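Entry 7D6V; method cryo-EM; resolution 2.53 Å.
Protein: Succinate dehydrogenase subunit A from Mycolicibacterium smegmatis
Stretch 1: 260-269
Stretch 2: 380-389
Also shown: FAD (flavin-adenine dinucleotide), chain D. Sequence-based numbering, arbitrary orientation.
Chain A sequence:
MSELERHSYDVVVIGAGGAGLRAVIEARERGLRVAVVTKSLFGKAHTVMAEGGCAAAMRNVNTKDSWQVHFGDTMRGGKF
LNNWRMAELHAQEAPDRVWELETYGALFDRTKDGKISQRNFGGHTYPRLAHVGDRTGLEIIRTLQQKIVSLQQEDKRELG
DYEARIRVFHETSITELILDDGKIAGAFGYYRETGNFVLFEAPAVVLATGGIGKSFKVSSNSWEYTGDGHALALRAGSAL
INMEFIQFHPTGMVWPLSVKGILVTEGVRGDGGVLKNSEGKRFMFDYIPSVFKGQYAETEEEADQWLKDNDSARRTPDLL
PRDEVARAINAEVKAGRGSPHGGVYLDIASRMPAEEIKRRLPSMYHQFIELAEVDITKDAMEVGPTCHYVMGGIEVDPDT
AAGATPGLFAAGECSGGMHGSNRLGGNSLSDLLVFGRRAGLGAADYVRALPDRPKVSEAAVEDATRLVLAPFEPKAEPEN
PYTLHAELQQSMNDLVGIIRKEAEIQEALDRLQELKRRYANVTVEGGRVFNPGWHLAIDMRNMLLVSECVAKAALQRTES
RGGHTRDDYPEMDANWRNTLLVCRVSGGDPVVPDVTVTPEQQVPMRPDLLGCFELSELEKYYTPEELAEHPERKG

Stretch 1 260-269: KGILVTEGVR
Stretch 2 (380-389) AMEVGPTCHY

Residues 260-269 pack against residues 380-389. The register runs in opposite order, and the two segments cross obliquely; no hydrogen bond joins them. The first stretch is extended from Ile262 to Thr265, then closes a type I turn from Thr265 to Val268. Its Val268 N to Thr265 O bond is weak, at 3.3 Å. The second stretch is a strand from Val383 onward. Gly261 CA sits 6.3 Å from Thr386 CA, and Val264 CA sits 7.7 Å from Val383 CA.

Leu263 covers the most surface. Its CA-to-CB bond points sideways, but the m rotamer, with chi2 at 59°, brings the side chain's end closer. Leu263 CD1 lies 3.7 Å from Thr386 CG2. Leu263 CD2 lies over one face of the His388 ring, 4.1 Å from the centroid and 12° off the normal, a CH-pi contact. FAD C7 approaches the edge of that ring, 3.5 Å from His388 CE1.

Thr386 points toward the first stretch with chi1 t, turning its methyl to Leu263. Its OG1 is 4.0 Å from Gly261 O, too far for a hydrogen bond.

Two apolar pairs complete the contact. Val264 (t) meets Val383 (m), CG2 to CG1, at 3.8 Å. Met381, with chi1 m, chi2 t and chi3 at -129°, places CE 3.9 Å from Val268 CG1, with Val268 at chi1 t.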

ATOM      1  N   LYS A 260       6.058 -16.604  -0.072  1.00 35.28           N
ATOM      2  CA  LYS A 260       5.583 -17.941   0.253  1.00 35.28           C
ATOM      3  C   LYS A 260       4.129 -18.181  -0.128  1.00 35.28           C
ATOM      4  O   LYS A 260       3.638 -19.303   0.032  1.00 35.28           O
ATOM      5  CB  LYS A 260       5.769 -18.221   1.751  1.00 35.28           C
ATOM      6  CG  LYS A 260       5.872 -19.693   2.099  1.00 35.28           C
ATOM      7  CD  LYS A 260       5.246 -19.994   3.443  1.00 35.28           C
ATOM      8  CE  LYS A 260       4.994 -21.479   3.602  1.00 35.28           C
ATOM      9  NZ  LYS A 260       4.347 -21.790   4.906  1.00 35.28           N
ATOM     10  N   GLY A 261       3.429 -17.173  -0.629  1.00 34.83           N
ATOM     11  CA  GLY A 261       2.077 -17.384  -1.094  1.00 34.83           C
ATOM     12  C   GLY A 261       1.788 -16.577  -2.337  1.00 34.83           C
ATOM     13  O   GLY A 261       0.637 -16.481  -2.771  1.00 34.83           O
ATOM     14  N   ILE A 262       2.832 -15.984  -2.914  1.00 38.11           N
ATOM     15  CA  ILE A 262       2.663 -15.205  -4.132  1.00 38.11           C
ATOM     16  C   ILE A 262       2.293 -16.135  -5.274  1.00 38.11           C
ATOM     17  O   ILE A 262       2.955 -17.153  -5.513  1.00 38.11           O
ATOM     18  CB  ILE A 262       3.941 -14.409  -4.434  1.00 38.11           C
ATOM     19  CG1 ILE A 262       4.426 -13.693  -3.173  1.00 38.11           C
ATOM     20  CG2 ILE A 262       3.702 -13.424  -5.563  1.00 38.11           C
ATOM     21  CD1 ILE A 262       3.590 -12.495  -2.788  1.00 38.11           C
ATOM     22  N   LEU A 263       1.223 -15.792  -5.984  1.00 38.16           N
ATOM     23  CA  LEU A 263       0.736 -16.625  -7.072  1.00 38.16           C
ATOM     24  C   LEU A 263       1.539 -16.362  -8.336  1.00 38.16           C
ATOM     25  O   LEU A 263       1.866 -15.216  -8.654  1.00 38.16           O
ATOM     26  CB  LEU A 263      -0.747 -16.354  -7.331  1.00 38.16           C
ATOM     27  CG  LEU A 263      -1.798 -17.135  -6.536  1.00 38.16           C
ATOM     28  CD1 LEU A 263      -1.641 -16.927  -5.040  1.00 38.16           C
ATOM     29  CD2 LEU A 263      -3.200 -16.751  -6.980  1.00 38.16           C
ATOM     30  N   VAL A 264       1.862 -17.433  -9.054  1.00 43.60           N
ATOM     31  CA  VAL A 264       2.549 -17.348 -10.337  1.00 43.60           C
ATOM     32  C   VAL A 264       1.539 -17.694 -11.422  1.00 43.60           C
ATOM     33  O   VAL A 264       0.964 -18.789 -11.421  1.00 43.60           O
ATOM     34  CB  VAL A 264       3.769 -18.280 -10.395  1.00 43.60           C
ATOM     35  CG1 VAL A 264       4.552 -18.048 -11.669  1.00 43.60           C
ATOM     36  CG2 VAL A 264       4.653 -18.074  -9.178  1.00 43.60           C
ATOM     37  N   THR A 265       1.323 -16.760 -12.345  1.00 49.84           N
ATOM     38  CA  THR A 265       0.329 -16.941 -13.390  1.00 49.84           C
ATOM     39  C   THR A 265       0.789 -17.985 -14.405  1.00 49.84           C
ATOM     40  O   THR A 265       1.974 -18.305 -14.522  1.00 49.84           O
ATOM     41  CB  THR A 265       0.049 -15.616 -14.100  1.00 49.84           C
ATOM     42  OG1 THR A 265       1.248 -15.147 -14.728  1.00 49.84           O
ATOM     43  CG2 THR A 265      -0.435 -14.574 -13.107  1.00 49.84           C
ATOM     44  N   GLU A 266      -0.181 -18.521 -15.149  1.00 53.95           N
ATOM     45  CA  GLU A 266       0.120 -19.463 -16.220  1.00 53.95           C
ATOM     46  C   GLU A 266       0.785 -18.796 -17.416  1.00 53.95           C
ATOM     47  O   GLU A 266       1.243 -19.501 -18.322  1.00 53.95           O
ATOM     48  CB  GLU A 266      -1.159 -20.178 -16.661  1.00 53.95           C
ATOM     49  CG  GLU A 266      -2.158 -19.289 -17.380  1.00 53.95           C
ATOM     50  CD  GLU A 266      -3.066 -18.527 -16.428  1.00 53.95           C
ATOM     51  OE1 GLU A 266      -2.746 -18.447 -15.223  1.00 53.95           O
ATOM     52  OE2 GLU A 266      -4.103 -18.006 -16.890  1.00 53.95           O
ATOM     53  N   GLY A 267       0.844 -17.463 -17.445  1.00 55.83           N
ATOM     54  CA  GLY A 267       1.605 -16.789 -18.481  1.00 55.83           C
ATOM     55  C   GLY A 267       3.077 -17.140 -18.447  1.00 55.83           C
ATOM     56  O   GLY A 267       3.740 -17.157 -19.487  1.00 55.83           O
ATOM     57  N   VAL A 268       3.610 -17.417 -17.254  1.00 55.28           N
ATOM     58  CA  VAL A 268       4.983 -17.899 -17.145  1.00 55.28           C
ATOM     59  C   VAL A 268       5.121 -19.257 -17.821  1.00 55.28           C
ATOM     60  O   VAL A 268       6.150 -19.561 -18.436  1.00 55.28           O
ATOM     61  CB  VAL A 268       5.413 -17.952 -15.668  1.00 55.28           C
ATOM     62  CG1 VAL A 268       6.869 -18.366 -15.552  1.00 55.28           C
ATOM     63  CG2 VAL A 268       5.179 -16.607 -15.007  1.00 55.28           C
ATOM     64  N   ARG A 269       4.087 -20.092 -17.721  1.00 56.10           N
ATOM     65  CA  ARG A 269       4.058 -21.350 -18.453  1.00 56.10           C
ATOM     66  C   ARG A 269       3.703 -21.162 -19.920  1.00 56.10           C
ATOM     67  O   ARG A 269       3.794 -22.124 -20.689  1.00 56.10           O
ATOM     68  CB  ARG A 269       3.082 -22.325 -17.798  1.00 56.10           C
ATOM     69  CG  ARG A 269       3.633 -22.967 -16.543  1.00 56.10           C
ATOM     70  CD  ARG A 269       2.604 -23.840 -15.868  1.00 56.10           C
ATOM     71  NE  ARG A 269       1.655 -23.055 -15.089  1.00 56.10           N
ATOM     72  CZ  ARG A 269       0.346 -23.273 -15.076  1.00 56.10           C
ATOM     73  NH1 ARG A 269      -0.449 -22.513 -14.339  1.00 56.10           N
ATOM     74  NH2 ARG A 269      -0.166 -24.256 -15.799  1.00 56.10           N
ATOM     75  N   ALA A 380      15.774 -21.352 -11.133  1.00 57.07           N
ATOM     76  CA  ALA A 380      14.413 -21.862 -11.113  1.00 57.07           C
ATOM     77  C   ALA A 380      13.661 -21.363  -9.882  1.00 57.07           C
ATOM     78  O   ALA A 380      14.248 -20.901  -8.900  1.00 57.07           O
ATOM     79  CB  ALA A 380      14.411 -23.390 -11.134  1.00 57.07           C
ATOM     80  N   MET A 381      12.340 -21.468  -9.947  1.00 53.28           N
ATOM     81  CA  MET A 381      11.474 -21.065  -8.852  1.00 53.28           C
ATOM     82  C   MET A 381      11.173 -22.271  -7.965  1.00 53.28           C
ATOM     83  O   MET A 381      11.736 -23.355  -8.135  1.00 53.28           O
ATOM     84  CB  MET A 381      10.210 -20.417  -9.406  1.00 53.28           C
ATOM     85  CG  MET A 381      10.500 -19.234 -10.301  1.00 53.28           C
ATOM     86  SD  MET A 381       9.068 -18.672 -11.224  1.00 53.28           S
ATOM     87  CE  MET A 381       9.752 -18.620 -12.876  1.00 53.28           C
ATOM     88  N   GLU A 382      10.287 -22.088  -6.995  1.00 48.84           N
ATOM     89  CA  GLU A 382       9.981 -23.104  -5.996  1.00 48.84           C
ATOM     90  C   GLU A 382       8.470 -23.195  -5.804  1.00 48.84           C
ATOM     91  O   GLU A 382       7.954 -23.080  -4.695  1.00 48.84           O
ATOM     92  CB  GLU A 382      10.684 -22.795  -4.680  1.00 48.84           C
ATOM     93  CG  GLU A 382      10.878 -23.999  -3.786  1.00 48.84           C
ATOM     94  CD  GLU A 382      12.130 -24.772  -4.133  1.00 48.84           C
ATOM     95  OE1 GLU A 382      12.995 -24.213  -4.837  1.00 48.84           O
ATOM     96  OE2 GLU A 382      12.262 -25.925  -3.681  1.00 48.84           O
ATOM     97  N   VAL A 383       7.739 -23.351  -6.895  1.00 44.84           N
ATOM     98  CA  VAL A 383       6.299 -23.151  -6.884  1.00 44.84           C
ATOM     99  C   VAL A 383       5.580 -24.405  -6.399  1.00 44.84           C
ATOM    100  O   VAL A 383       6.119 -25.513  -6.410  1.00 44.84           O
ATOM    101  CB  VAL A 383       5.801 -22.728  -8.277  1.00 44.84           C
ATOM    102  CG1 VAL A 383       6.442 -21.418  -8.678  1.00 44.84           C
ATOM    103  CG2 VAL A 383       6.115 -23.806  -9.296  1.00 44.84           C
ATOM    104  N   GLY A 384       4.332 -24.217  -5.965  1.00 38.27           N
ATOM    105  CA  GLY A 384       3.496 -25.284  -5.464  1.00 38.27           C
ATOM    106  C   GLY A 384       2.090 -24.799  -5.159  1.00 38.27           C
ATOM    107  O   GLY A 384       1.797 -23.603  -5.233  1.00 38.27           O
ATOM    108  N   PRO A 385       1.190 -25.722  -4.816  1.00 33.60           N
ATOM    109  CA  PRO A 385      -0.210 -25.340  -4.581  1.00 33.60           C
ATOM    110  C   PRO A 385      -0.365 -24.382  -3.406  1.00 33.60           C
ATOM    111  O   PRO A 385       0.248 -24.556  -2.351  1.00 33.60           O
ATOM    112  CB  PRO A 385      -0.899 -26.680  -4.301  1.00 33.60           C
ATOM    113  CG  PRO A 385      -0.011 -27.701  -4.915  1.00 33.60           C
ATOM    114  CD  PRO A 385       1.380 -27.179  -4.756  1.00 33.60           C
ATOM    115  N   THR A 386      -1.218 -23.374  -3.592  1.00 29.52           N
ATOM    116  CA  THR A 386      -1.434 -22.336  -2.591  1.00 29.52           C
ATOM    117  C   THR A 386      -2.921 -22.045  -2.442  1.00 29.52           C
ATOM    118  O   THR A 386      -3.638 -21.919  -3.437  1.00 29.52           O
ATOM    119  CB  THR A 386      -0.657 -21.058  -2.952  1.00 29.52           C
ATOM    120  OG1 THR A 386      -0.819 -20.079  -1.920  1.00 29.52           O
ATOM    121  CG2 THR A 386      -1.109 -20.481  -4.284  1.00 29.52           C
ATOM    122  N   CYS A 387      -3.384 -21.961  -1.196  1.00 25.87           N
ATOM    123  CA  CYS A 387      -4.769 -21.610  -0.906  1.00 25.87           C
ATOM    124  C   CYS A 387      -4.980 -20.113  -1.095  1.00 25.87           C
ATOM    125  O   CYS A 387      -4.212 -19.303  -0.570  1.00 25.87           O
ATOM    126  CB  CYS A 387      -5.124 -22.022   0.522  1.00 25.87           C
ATOM    127  SG  CYS A 387      -6.809 -21.645   1.036  1.00 25.87           S
ATOM    128  N   HIS A 388      -6.014 -19.740  -1.849  1.00 21.91           N
ATOM    129  CA  HIS A 388      -6.251 -18.343  -2.181  1.00 21.91           C
ATOM    130  C   HIS A 388      -7.576 -17.814  -1.658  1.00 21.91           C
ATOM    131  O   HIS A 388      -7.601 -16.785  -0.974  1.00 21.91           O
ATOM    132  CB  HIS A 388      -6.184 -18.161  -3.705  1.00 21.91           C
ATOM    133  CG  HIS A 388      -6.249 -16.735  -4.148  1.00 21.91           C
ATOM    134  ND1 HIS A 388      -5.364 -15.777  -3.705  1.00 21.91           N
ATOM    135  CD2 HIS A 388      -7.095 -16.102  -4.994  1.00 21.91           C
ATOM    136  CE1 HIS A 388      -5.661 -14.617  -4.260  1.00 21.91           C
ATOM    137  NE2 HIS A 388      -6.708 -14.787  -5.046  1.00 21.91           N
ATOM    138  N   TYR A 389      -8.683 -18.489  -1.956  1.00 19.03           N
ATOM    139  CA  TYR A 389     -10.011 -17.961  -1.694  1.00 19.03           C
ATOM    140  C   TYR A 389     -10.924 -19.100  -1.271  1.00 19.03           C
ATOM    141  O   TYR A 389     -10.741 -20.244  -1.686  1.00 19.03           O
ATOM    142  CB  TYR A 389     -10.574 -17.262  -2.940  1.00 19.03           C
ATOM    143  CG  TYR A 389     -11.863 -16.501  -2.734  1.00 19.03           C
ATOM    144  CD1 TYR A 389     -13.093 -17.104  -2.951  1.00 19.03           C
ATOM    145  CD2 TYR A 389     -11.847 -15.170  -2.355  1.00 19.03           C
ATOM    146  CE1 TYR A 389     -14.267 -16.407  -2.777  1.00 19.03           C
ATOM    147  CE2 TYR A 389     -13.016 -14.468  -2.176  1.00 19.03           C
ATOM    148  CZ  TYR A 389     -14.223 -15.091  -2.387  1.00 19.03           C
ATOM    149  OH  TYR A 389     -15.391 -14.390  -2.211  1.00 19.03           O
TER
HETATM  150  PA  FAD D 701     -11.262  -8.196   4.289  1.00 47.92           P
HETATM  151  O1A FAD D 701     -11.290  -6.759   3.925  1.00 60.35           O
HETATM  152  O2A FAD D 701     -10.206  -9.068   3.726  1.00 49.78           O
HETATM  153  O5B FAD D 701     -11.107  -8.272   5.876  1.00 56.78           O
HETATM  154  C5B FAD D 701     -12.186  -8.507   6.763  1.00 44.11           C
HETATM  155  C4B FAD D 701     -12.060  -7.604   7.978  1.00 52.81           C
HETATM  156  O4B FAD D 701     -12.602  -8.243   9.128  1.00 51.81           O
HETATM  157  C3B FAD D 701     -10.639  -7.251   8.346  1.00 50.05           C
HETATM  158  O3B FAD D 701     -10.619  -5.866   8.658  1.00 55.52           O
HETATM  159  C2B FAD D 701     -10.371  -8.023   9.611  1.00 47.82           C
HETATM  160  O2B FAD D 701      -9.438  -7.375  10.465  1.00 66.09           O
HETATM  161  C1B FAD D 701     -11.734  -8.062  10.236  1.00 53.66           C
HETATM  162  N9A FAD D 701     -11.855  -9.181  11.184  1.00 52.69           N
HETATM  163  C8A FAD D 701     -11.671 -10.473  10.916  1.00 42.11           C
HETATM  164  N7A FAD D 701     -11.868 -11.220  12.017  1.00 48.96           N
HETATM  165  C5A FAD D 701     -12.183 -10.392  13.016  1.00 47.12           C
HETATM  166  C6A FAD D 701     -12.516 -10.514  14.444  1.00 47.41           C
HETATM  167  N6A FAD D 701     -12.554 -11.709  15.052  1.00 50.65           N
HETATM  168  N1A FAD D 701     -12.780  -9.392  15.122  1.00 47.33           N
HETATM  169  C2A FAD D 701     -12.758  -8.188  14.545  1.00 51.28           C
HETATM  170  N3A FAD D 701     -12.464  -8.004  13.260  1.00 51.84           N
HETATM  171  C4A FAD D 701     -12.175  -9.047  12.460  1.00 48.04           C
HETATM  172  N1  FAD D 701     -10.324 -10.484  -5.617  1.00 62.94           N
HETATM  173  C2  FAD D 701     -10.526  -9.913  -6.820  1.00 63.04           C
HETATM  174  O2  FAD D 701     -11.685  -9.779  -7.222  1.00 56.25           O
HETATM  175  N3  FAD D 701      -9.535  -9.484  -7.603  1.00 65.67           N
HETATM  176  C4  FAD D 701      -8.263  -9.597  -7.247  1.00 65.21           C
HETATM  177  O4  FAD D 701      -7.360  -9.190  -7.989  1.00 66.69           O
HETATM  178  C4X FAD D 701      -7.944 -10.211  -5.948  1.00 60.33           C
HETATM  179  N5  FAD D 701      -6.678 -10.353  -5.526  1.00 60.90           N
HETATM  180  C5X FAD D 701      -6.423 -10.913  -4.333  1.00 55.02           C
HETATM  181  C6  FAD D 701      -5.111 -11.049  -3.912  1.00 53.65           C
HETATM  182  C7  FAD D 701      -4.837 -11.628  -2.688  1.00 50.56           C
HETATM  183  C7M FAD D 701      -3.420 -11.784  -2.221  1.00 49.65           C
HETATM  184  C8  FAD D 701      -5.944 -12.100  -1.831  1.00 47.62           C
HETATM  185  C8M FAD D 701      -5.647 -12.728  -0.502  1.00 42.14           C
HETATM  186  C9  FAD D 701      -7.256 -11.964  -2.244  1.00 49.32           C
HETATM  187  C9A FAD D 701      -7.529 -11.387  -3.467  1.00 54.45           C
HETATM  188  N10 FAD D 701      -8.854 -11.251  -3.889  1.00 55.67           N
HETATM  189  C10 FAD D 701      -9.085 -10.658  -5.133  1.00 57.06           C
HETATM  190  C1' FAD D 701      -9.962 -11.695  -3.051  1.00 52.27           C
HETATM  191  C2' FAD D 701     -10.619 -10.485  -2.397  1.00 57.37           C
HETATM  192  O2' FAD D 701      -9.633  -9.510  -2.066  1.00 60.89           O
HETATM  193  C3' FAD D 701     -11.336 -10.840  -1.108  1.00 54.68           C
HETATM  194  O3' FAD D 701     -12.422 -11.703  -1.416  1.00 59.71           O
HETATM  195  C4' FAD D 701     -11.882  -9.591  -0.437  1.00 52.15           C
HETATM  196  O4' FAD D 701     -10.812  -8.716  -0.110  1.00 56.02           O
HETATM  197  C5' FAD D 701     -12.641  -9.902   0.839  1.00 53.37           C
HETATM  198  O5' FAD D 701     -12.918  -8.666   1.480  1.00 50.83           O
HETATM  199  P   FAD D 701     -13.735  -8.562   2.844  1.00 52.77           P
HETATM  200  O1P FAD D 701     -14.158  -7.144   2.991  1.00 55.36           O
HETATM  201  O2P FAD D 701     -14.775  -9.623   2.884  1.00 55.97           O
HETATM  202  O3P FAD D 701     -12.663  -8.916   3.991  1.00 53.35           O